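Local coordinates for protein anthranilate-CoA ligase (Stigmatella aurantiaca, PDB 4WV3) that belongs to the ANL superfamily of AMP-binding enzymes, with a large N-terminal part and a smaller C-terminal domain, at residues 55-68 with 106-118. Sequence-based numbering, arbitrary orientation.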
loop_
_atom_site.group_PDB
_atom_site.type_symbol
_atom_site.label_atom_id
_atom_site.label_comp_id
_atom_site.label_asym_id
_atom_site.label_seq_id
_atom_site.Cartn_x
_atom_site.Cartn_y
_atom_site.Cartn_z
ATOM N N LEU A 55 -0.891 -15.027 -27.682
ATOM C CA LEU A 55 -0.725 -13.620 -28.022
ATOM C C LEU A 55 0.752 -13.277 -28.202
ATOM O O LEU A 55 1.106 -12.126 -28.462
ATOM C CB LEU A 55 -1.358 -12.728 -26.953
ATOM C CG LEU A 55 -2.864 -12.899 -26.736
ATOM C CD1 LEU A 55 -3.389 -11.884 -25.732
ATOM C CD2 LEU A 55 -3.615 -12.790 -28.055
ATOM N N GLY A 56 1.610 -14.281 -28.056
ATOM C CA GLY A 56 3.031 -14.119 -28.302
ATOM C C GLY A 56 3.831 -13.594 -27.124
ATOM O O GLY A 56 4.982 -13.186 -27.285
ATOM N N VAL A 57 3.227 -13.603 -25.940
ATOM C CA VAL A 57 3.905 -13.129 -24.738
ATOM C C VAL A 57 5.058 -14.056 -24.367
ATOM O O VAL A 57 4.906 -15.278 -24.363
ATOM C CB VAL A 57 2.931 -13.008 -23.548
ATOM C CG1 VAL A 57 3.668 -12.569 -22.292
ATOM C CG2 VAL A 57 1.812 -12.032 -23.879
ATOM N N ARG A 58 6.213 -13.471 -24.067
ATOM C CA ARG A 58 7.396 -14.253 -23.733
ATOM C C ARG A 58 7.949 -13.921 -22.352
ATOM O O ARG A 58 7.496 -12.984 -21.693
ATOM C CB ARG A 58 8.489 -14.042 -24.782
ATOM C CG ARG A 58 8.117 -14.509 -26.176
ATOM C CD ARG A 58 9.273 -14.297 -27.135
ATOM N NE ARG A 58 8.950 -14.729 -28.491
ATOM C CZ ARG A 58 9.785 -14.636 -29.519
ATOM N NH1 ARG A 58 10.995 -14.124 -29.348
ATOM N NH2 ARG A 58 9.409 -15.053 -30.721
ATOM N N PHE A 59 8.934 -14.707 -21.932
ATOM C CA PHE A 59 9.648 -14.491 -20.680
ATOM C C PHE A 59 10.280 -13.102 -20.667
ATOM O O PHE A 59 10.973 -12.717 -21.609
ATOM C CB PHE A 59 10.737 -15.557 -20.530
ATOM C CG PHE A 59 11.405 -15.571 -19.183
ATOM C CD1 PHE A 59 11.038 -16.502 -18.225
ATOM C CD2 PHE A 59 12.416 -14.670 -18.880
ATOM C CE1 PHE A 59 11.653 -16.526 -16.990
ATOM C CE2 PHE A 59 13.033 -14.688 -17.644
ATOM C CZ PHE A 59 12.653 -15.618 -16.698
ATOM N N GLY A 60 10.037 -12.352 -19.598
ATOM C CA GLY A 60 10.656 -11.049 -19.427
ATOM C C GLY A 60 9.869 -9.896 -20.021
ATOM O O GLY A 60 10.310 -8.748 -19.965
ATOM N N GLU A 61 8.708 -10.196 -20.591
ATOM C CA GLU A 61 7.857 -9.160 -21.170
ATOM C C GLU A 61 6.799 -8.681 -20.181
ATOM O O GLU A 61 6.286 -9.461 -19.377
ATOM C CB GLU A 61 7.192 -9.657 -22.454
ATOM C CG GLU A 61 8.150 -9.835 -23.619
ATOM C CD GLU A 61 7.452 -10.318 -24.874
ATOM O OE1 GLU A 61 6.288 -10.763 -24.775
ATOM O OE2 GLU A 61 8.065 -10.251 -25.960
ATOM N N CYS A 62 6.477 -7.394 -20.250
ATOM C CA CYS A 62 5.499 -6.799 -19.347
ATOM C C CYS A 62 4.075 -6.975 -19.856
ATOM O O CYS A 62 3.784 -6.715 -21.023
ATOM C CB CYS A 62 5.792 -5.311 -19.144
ATOM S SG CYS A 62 7.316 -4.971 -18.244
ATOM N N VAL A 63 3.190 -7.421 -18.970
ATOM C CA VAL A 63 1.775 -7.544 -19.294
ATOM C C VAL A 63 0.960 -6.602 -18.418
ATOM O O VAL A 63 1.089 -6.611 -17.194
ATOM C CB VAL A 63 1.268 -8.985 -19.102
ATOM C CG1 VAL A 63 -0.197 -9.088 -19.502
ATOM C CG2 VAL A 63 2.113 -9.955 -19.912
ATOM N N GLY A 64 0.124 -5.784 -19.049
ATOM C CA GLY A 64 -0.683 -4.817 -18.331
ATOM C C GLY A 64 -1.881 -5.437 -17.637
ATOM O O GLY A 64 -2.646 -6.185 -18.245
ATOM N N LEU A 65 -2.040 -5.125 -16.356
ATOM C CA LEU A 65 -3.174 -5.614 -15.581
ATOM C C LEU A 65 -3.898 -4.453 -14.907
ATOM O O LEU A 65 -3.488 -3.985 -13.844
ATOM C CB LEU A 65 -2.711 -6.633 -14.538
ATOM C CG LEU A 65 -3.787 -7.247 -13.638
ATOM C CD1 LEU A 65 -4.907 -7.847 -14.473
ATOM C CD2 LEU A 65 -3.179 -8.299 -12.720
ATOM N N LEU A 66 -4.973 -3.988 -15.536
ATOM C CA LEU A 66 -5.733 -2.856 -15.021
ATOM C C LEU A 66 -7.201 -3.219 -14.810
ATOM O O LEU A 66 -8.039 -3.001 -15.685
ATOM C CB LEU A 66 -5.616 -1.660 -15.969
ATOM C CG LEU A 66 -6.309 -0.363 -15.549
ATOM C CD1 LEU A 66 -5.757 0.138 -14.226
ATOM C CD2 LEU A 66 -6.165 0.694 -16.631
ATOM N N THR A 67 -7.507 -3.777 -13.644
ATOM C CA THR A 67 -8.881 -4.144 -13.321
ATOM C C THR A 67 -9.142 -4.101 -11.819
ATOM O O THR A 67 -8.217 -3.946 -11.021
ATOM C CB THR A 67 -9.247 -5.537 -13.878
ATOM O OG1 THR A 67 -10.597 -5.857 -13.520
ATOM C CG2 THR A 67 -8.314 -6.600 -13.325
ATOM N N LEU A 68 -10.411 -4.234 -11.446
ATOM C CA LEU A 68 -10.823 -4.172 -10.048
ATOM C C LEU A 68 -10.306 -5.368 -9.257
ATOM O O LEU A 68 -9.959 -6.399 -9.834
ATOM C CB LEU A 68 -12.349 -4.126 -9.959
ATOM C CG LEU A 68 -13.057 -3.083 -10.826
ATOM C CD1 LEU A 68 -14.564 -3.279 -10.780
ATOM C CD2 LEU A 68 -12.683 -1.678 -10.382
ATOM N N CYS A 106 6.668 0.458 -20.144
ATOM C CA CYS A 106 6.926 -0.965 -19.947
ATOM C C CYS A 106 6.770 -1.766 -21.241
ATOM O O CYS A 106 6.922 -2.988 -21.241
ATOM C CB CYS A 106 6.031 -1.539 -18.843
ATOM S SG CYS A 106 4.264 -1.583 -19.226
ATOM N N ARG A 107 6.474 -1.063 -22.333
ATOM C CA ARG A 107 6.330 -1.671 -23.658
ATOM C C ARG A 107 5.338 -2.832 -23.679
ATOM O O ARG A 107 5.579 -3.849 -24.329
ATOM C CB ARG A 107 7.686 -2.143 -24.195
ATOM C CG ARG A 107 8.766 -1.076 -24.211
ATOM C CD ARG A 107 10.014 -1.562 -24.938
ATOM N NE ARG A 107 9.944 -1.324 -26.378
ATOM C CZ ARG A 107 9.522 -2.216 -27.268
ATOM N NH1 ARG A 107 9.128 -3.418 -26.874
ATOM N NH2 ARG A 107 9.497 -1.904 -28.557
ATOM N N ALA A 108 4.227 -2.674 -22.969
ATOM C CA ALA A 108 3.227 -3.731 -22.857
ATOM C C ALA A 108 2.604 -4.085 -24.205
ATOM O O ALA A 108 1.986 -3.243 -24.855
ATOM C CB ALA A 108 2.147 -3.332 -21.863
ATOM N N ARG A 109 2.776 -5.336 -24.620
ATOM C CA ARG A 109 2.172 -5.822 -25.855
ATOM C C ARG A 109 0.716 -6.214 -25.628
ATOM O O ARG A 109 -0.120 -6.090 -26.523
ATOM C CB ARG A 109 2.944 -7.023 -26.400
ATOM C CG ARG A 109 4.296 -6.690 -27.009
ATOM C CD ARG A 109 4.936 -7.923 -27.641
ATOM N NE ARG A 109 4.123 -8.481 -28.720
ATOM C CZ ARG A 109 3.335 -9.545 -28.596
ATOM N NH1 ARG A 109 3.249 -10.181 -27.435
ATOM N NH2 ARG A 109 2.631 -9.975 -29.635
ATOM N N VAL A 110 0.423 -6.695 -24.423
ATOM C CA VAL A 110 -0.922 -7.142 -24.081
ATOM C C VAL A 110 -1.430 -6.428 -22.832
ATOM O O VAL A 110 -0.700 -6.278 -21.852
ATOM C CB VAL A 110 -0.961 -8.670 -23.854
ATOM C CG1 VAL A 110 -2.365 -9.123 -23.490
ATOM C CG2 VAL A 110 -0.468 -9.405 -25.091
ATOM N N LEU A 111 -2.680 -5.977 -22.878
ATOM C CA LEU A 111 -3.308 -5.342 -21.725
ATOM C C LEU A 111 -4.572 -6.080 -21.302
ATOM O O LEU A 111 -5.458 -6.334 -22.118
ATOM C CB LEU A 111 -3.648 -3.881 -22.023
ATOM C CG LEU A 111 -4.470 -3.179 -20.937
ATOM C CD1 LEU A 111 -3.653 -3.006 -19.664
ATOM C CD2 LEU A 111 -5.008 -1.840 -21.422
ATOM N N ILE A 112 -4.647 -6.425 -20.021
ATOM C CA ILE A 112 -5.859 -7.001 -19.452
ATOM C C ILE A 112 -6.582 -5.925 -18.650
ATOM O O ILE A 112 -6.116 -5.511 -17.589
ATOM C CB ILE A 112 -5.545 -8.204 -18.551
ATOM C CG1 ILE A 112 -4.760 -9.260 -19.332
ATOM C CG2 ILE A 112 -6.828 -8.795 -17.991
ATOM C CD1 ILE A 112 -4.355 -10.458 -18.505
ATOM N N VAL A 113 -7.718 -5.469 -19.166
ATOM C CA VAL A 113 -8.412 -4.329 -18.580
ATOM C C VAL A 113 -9.894 -4.627 -18.344
ATOM O O VAL A 113 -10.507 -5.400 -19.079
ATOM C CB VAL A 113 -8.250 -3.070 -19.473
ATOM C CG1 VAL A 113 -8.952 -3.263 -20.811
ATOM C CG2 VAL A 113 -8.756 -1.821 -18.765
ATOM N N HIS A 114 -10.460 -4.029 -17.299
ATOM C CA HIS A 114 -11.893 -4.123 -17.058
ATOM C C HIS A 114 -12.624 -3.179 -18.007
ATOM O O HIS A 114 -12.044 -2.207 -18.491
ATOM C CB HIS A 114 -12.226 -3.785 -15.604
ATOM C CG HIS A 114 -13.625 -4.140 -15.209
ATOM N ND1 HIS A 114 -14.666 -3.239 -15.265
ATOM C CD2 HIS A 114 -14.156 -5.301 -14.759
ATOM C CE1 HIS A 114 -15.778 -3.828 -14.863
ATOM N NE2 HIS A 114 -15.496 -5.080 -14.551
ATOM N N GLN A 115 -13.895 -3.464 -18.270
ATOM C CA GLN A 115 -14.661 -2.707 -19.256
ATOM C C GLN A 115 -14.895 -1.243 -18.870
ATOM O O GLN A 115 -15.083 -0.394 -19.740
ATOM C CB GLN A 115 -15.998 -3.396 -19.546
ATOM C CG GLN A 115 -16.958 -3.426 -18.366
ATOM C CD GLN A 115 -18.264 -4.126 -18.696
ATOM O OE1 GLN A 115 -18.349 -4.882 -19.664
ATOM N NE2 GLN A 115 -19.290 -3.874 -17.891
ATOM N N GLU A 116 -14.877 -0.945 -17.575
ATOM C CA GLU A 116 -15.179 0.409 -17.115
ATOM C C GLU A 116 -13.974 1.339 -17.240
ATOM O O GLU A 116 -14.088 2.551 -17.046
ATOM C CB GLU A 116 -15.704 0.399 -15.678
ATOM C CG GLU A 116 -14.631 0.270 -14.615
ATOM C CD GLU A 116 -15.158 0.577 -13.225
ATOM O OE1 GLU A 116 -15.862 -0.280 -12.643
ATOM O OE2 GLU A 116 -14.874 1.682 -12.718
ATOM N N PHE A 117 -12.825 0.759 -17.567
ATOM C CA PHE A 117 -11.599 1.518 -17.785
ATOM C C PHE A 117 -11.241 1.498 -19.268
ATOM O O PHE A 117 -10.314 2.181 -19.707
ATOM C CB PHE A 117 -10.453 0.918 -16.969
ATOM C CG PHE A 117 -10.750 0.790 -15.504
ATOM C CD1 PHE A 117 -11.225 1.872 -14.781
ATOM C CD2 PHE A 117 -10.562 -0.417 -14.851
ATOM C CE1 PHE A 117 -11.500 1.754 -13.432
ATOM C CE2 PHE A 117 -10.837 -0.543 -13.503
ATOM C CZ PHE A 117 -11.307 0.545 -12.793
ATOM N N LEU A 118 -11.988 0.702 -20.027
ATOM C CA LEU A 118 -11.783 0.546 -21.469
ATOM C C LEU A 118 -11.750 1.851 -22.286
ATOM O O LEU A 118 -10.901 1.996 -23.168
ATOM C CB LEU A 118 -12.813 -0.430 -22.055
ATOM C CG LEU A 118 -12.588 -0.916 -23.487
ATOM C CD1 LEU A 118 -11.194 -1.499 -23.639
ATOM C CD2 LEU A 118 -13.638 -1.945 -23.870
HETATM O O HOH W 1 7.818 -5.376 -22.076
#
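Strands 62-66 and 110-114 run parallel, their axes 7° apart, joined by four backbone hydrogen bonds in which Gly64 N and O reach Val110 O and Ile112 N, and Leu66 N and O reach Ile112 O and His114 N. They are neighbours in the five-stranded parallel sheet of the AMP-binding domain, linked through two successive beta-alpha-beta units by way of the edge strand 86-89. Helix 71-83 covers the face with Val63, Leu65 and Ile112; helix 96-105 lies against Leu66 and Leu111 on the other. Gly64, without a side chain, lets Leu111 CD1 come within 3.6 Å of its O. Where strand 62-66 begins, a water bridges Cys62 N to Cys106 O in the turn after helix 96-105, beside the contact of Cys62 SG with Cys106 CB at 3.7 Å. On the face of Val63 and Ile112, Val110 spreads its methyls, CG1 against Leu55 CD1 and CG2 against Val57 CG2. Next to it, the Arg109 chain bends at chi3 (61°) and turns its guanidinium end-on to Leu55 O, which lies in the guanidinium plane and accepts from NH2 at 2.9 Å and NH1 at 3.1 Å. This joins the end of helix 38-54, closed by a Schellman motif at Gly56, to the loop leading into strand 110-114. Beyond the strands, Leu68 forks between two rings: CD2 meets the Phe117 edge at CZ, 3.6 Å away, while CD1 makes a CH-pi contact 4.3 Å from the His114 ring centroid, 9° off its normal.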